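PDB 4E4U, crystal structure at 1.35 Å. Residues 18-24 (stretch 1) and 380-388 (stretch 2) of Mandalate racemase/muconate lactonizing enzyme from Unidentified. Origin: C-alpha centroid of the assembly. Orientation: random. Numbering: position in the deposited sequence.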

# COMPACT_ATOMS: atom_id res chain seq x y z
N VAL A 18 11.53 10.69 44.66
CA VAL A 18 10.30 10.36 43.94
C VAL A 18 9.97 11.47 42.95
O VAL A 18 9.78 12.63 43.33
CB VAL A 18 9.11 10.11 44.89
CG1 VAL A 18 8.02 9.33 44.16
CG2 VAL A 18 9.55 9.34 46.12
N GLY A 19 9.92 11.12 41.67
CA GLY A 19 9.76 12.11 40.63
C GLY A 19 11.10 12.55 40.06
O GLY A 19 11.16 13.52 39.29
N GLY A 20 12.17 11.86 40.44
CA GLY A 20 13.47 12.10 39.83
C GLY A 20 14.45 12.86 40.70
O GLY A 20 14.18 13.16 41.85
N MET A 21 15.62 13.17 40.13
CA MET A 21 16.69 13.80 40.90
C MET A 21 16.53 15.31 41.09
O MET A 21 16.93 15.85 42.11
CB MET A 21 18.04 13.51 40.24
CG MET A 21 18.37 12.03 40.10
SD MET A 21 18.27 11.16 41.68
CE MET A 21 19.50 12.03 42.64
N TYR A 22 15.97 16.00 40.10
CA TYR A 22 15.83 17.45 40.18
C TYR A 22 14.71 17.90 39.27
O TYR A 22 14.38 17.22 38.30
CB TYR A 22 17.14 18.17 39.81
CG TYR A 22 17.71 17.72 38.49
CD1 TYR A 22 17.24 18.24 37.28
CD2 TYR A 22 18.69 16.73 38.44
CE1 TYR A 22 17.74 17.80 36.07
CE2 TYR A 22 19.19 16.29 37.23
CZ TYR A 22 18.71 16.82 36.05
OH TYR A 22 19.22 16.36 34.86
N TRP A 23 14.12 19.04 39.61
CA TRP A 23 13.08 19.64 38.78
C TRP A 23 13.55 21.01 38.31
O TRP A 23 14.12 21.78 39.09
CB TRP A 23 11.77 19.76 39.57
CG TRP A 23 11.24 18.44 40.03
CD1 TRP A 23 11.41 17.22 39.42
CD2 TRP A 23 10.45 18.19 41.20
NE1 TRP A 23 10.78 16.24 40.14
CE2 TRP A 23 10.18 16.81 41.24
CE3 TRP A 23 9.96 19.01 42.23
CZ2 TRP A 23 9.44 16.22 42.27
CZ3 TRP A 23 9.21 18.42 43.24
CH2 TRP A 23 8.96 17.04 43.26
N ILE A 24 13.32 21.29 37.04
CA ILE A 24 13.78 22.53 36.43
C ILE A 24 12.62 23.50 36.27
O ILE A 24 11.75 23.30 35.43
CB ILE A 24 14.39 22.27 35.04
CG1 ILE A 24 15.51 21.22 35.12
CG2 ILE A 24 14.92 23.57 34.44
CD1 ILE A 24 16.00 20.76 33.76
N PRO A 380 21.37 24.58 45.66
CA PRO A 380 21.46 23.94 44.35
C PRO A 380 21.47 22.41 44.41
O PRO A 380 21.71 21.83 45.47
CB PRO A 380 22.82 24.43 43.83
CG PRO A 380 23.65 24.52 45.08
CD PRO A 380 22.70 24.94 46.18
N TYR A 381 21.20 21.78 43.28
CA TYR A 381 21.40 20.34 43.13
C TYR A 381 22.90 20.09 42.95
O TYR A 381 23.55 20.75 42.15
CB TYR A 381 20.62 19.84 41.92
CG TYR A 381 20.89 18.40 41.53
CD1 TYR A 381 20.40 17.35 42.30
CD2 TYR A 381 21.62 18.09 40.39
CE1 TYR A 381 20.64 16.04 41.95
CE2 TYR A 381 21.87 16.77 40.03
CZ TYR A 381 21.37 15.75 40.81
OH TYR A 381 21.61 14.44 40.47
N THR A 382 23.44 19.16 43.72
CA THR A 382 24.88 18.88 43.66
C THR A 382 25.13 17.43 43.31
O THR A 382 26.25 16.93 43.43
CB THR A 382 25.57 19.19 44.99
OG1 THR A 382 25.01 18.35 46.02
CG2 THR A 382 25.39 20.65 45.38
N GLY A 383 24.08 16.75 42.87
CA GLY A 383 24.19 15.35 42.53
C GLY A 383 24.93 15.09 41.24
O GLY A 383 25.01 15.94 40.35
N GLU A 384 25.47 13.88 41.13
CA GLU A 384 26.23 13.45 39.97
C GLU A 384 25.35 13.00 38.81
O GLU A 384 25.77 13.03 37.65
CB GLU A 384 27.17 12.30 40.38
CG GLU A 384 26.47 11.11 41.07
CD GLU A 384 26.01 11.40 42.50
OE1 GLU A 384 26.44 12.43 43.07
OE2 GLU A 384 25.21 10.61 43.05
N ARG A 385 24.12 12.60 39.11
CA ARG A 385 23.27 11.94 38.12
C ARG A 385 22.37 12.89 37.33
O ARG A 385 22.06 14.00 37.79
CB ARG A 385 22.40 10.88 38.79
CG ARG A 385 23.17 9.69 39.34
CD ARG A 385 22.23 8.67 39.97
NE ARG A 385 21.33 8.06 39.00
CZ ARG A 385 21.54 6.89 38.40
NH1 ARG A 385 22.64 6.20 38.66
NH2 ARG A 385 20.66 6.41 37.53
N LEU A 386 21.96 12.44 36.15
CA LEU A 386 20.90 13.11 35.40
C LEU A 386 19.55 12.80 36.04
O LEU A 386 19.46 11.95 36.92
CB LEU A 386 20.91 12.62 33.95
CG LEU A 386 22.16 12.94 33.14
CD1 LEU A 386 22.15 12.19 31.82
CD2 LEU A 386 22.24 14.44 32.91
N HIS A 387 18.50 13.50 35.61
CA HIS A 387 17.18 13.30 36.18
C HIS A 387 16.76 11.83 36.15
O HIS A 387 16.19 11.32 37.13
CB HIS A 387 16.15 14.15 35.45
CG HIS A 387 14.82 14.15 36.14
ND1 HIS A 387 13.66 13.74 35.53
CD2 HIS A 387 14.49 14.50 37.40
CE1 HIS A 387 12.66 13.84 36.39
NE2 HIS A 387 13.13 14.30 37.53
N LEU A 388 17.02 11.19 35.01
CA LEU A 388 16.86 9.75 34.81
C LEU A 388 18.07 9.31 34.00
O LEU A 388 18.66 10.13 33.31
CB LEU A 388 15.59 9.43 34.02
CG LEU A 388 14.24 9.53 34.72
CD1 LEU A 388 13.12 9.36 33.71
CD2 LEU A 388 14.13 8.47 35.81

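Two segments far apart in sequence meet here. The contact buries 470 Å², both sides summed; His387 and Tyr22 have the largest covered areas, followed by Met21 and Tyr381. The carbonyl of Gly19 is the polar hub. Its O accepts a hydrogen bond from His387 NE2 at 2.8 Å and another, straighter one from Trp23 NE1 at 2.9 Å, so one backbone oxygen satisfies two buried ring nitrogens, one from each stretch. His387, with chi1 in the t well, brings the NE2 edge of its ring to Gly19 O, and the bond shows that NE2 carries a proton. Although Tyr22 O lies 3.3 Å from His387 NE2, the angle is too poor for a hydrogen bond.

Glycine suits both positions beside the imidazole. At Gly20 a CB would fall 1.7 Å from His387 NE2, and the positive phi would also jam it against the preceding carbonyl; its bare CA instead lies 3.2 Å from His387 NE2. At Gly19 the backbone angles by themselves call for glycine, and a CB would be crowded by Trp23 CZ2.

The CA-to-CB bond of Tyr22 points toward stretch 2, and the residue is useful at both its ring and its hydroxyl. Its OH accepts a weak hydrogen bond from the backbone, His387 N to Tyr22 OH at 3.0 Å, while His387 CB sits over one face of the ring, 4.2 Å from its centroid, in a CH-pi contact. The imidazole edge also turns toward the phenol face. Beside them, Tyr381 packs obliquely, with Tyr22 CD2 3.6 Å from Tyr381 CE2.

The Tyr381 hydroxyl donates to its own stretch, Tyr381 OH to Arg385 O at 2.8 Å, tying the loop back on itself. Met21, whose CA-to-CB bond points toward stretch 2, lays an unbranched, largely apolar side chain against it, with all three chi angles in the m well: Met21 CB lies 4.0 Å from Tyr381 CE1, and Met21 CG 3.4 Å from Leu386 O.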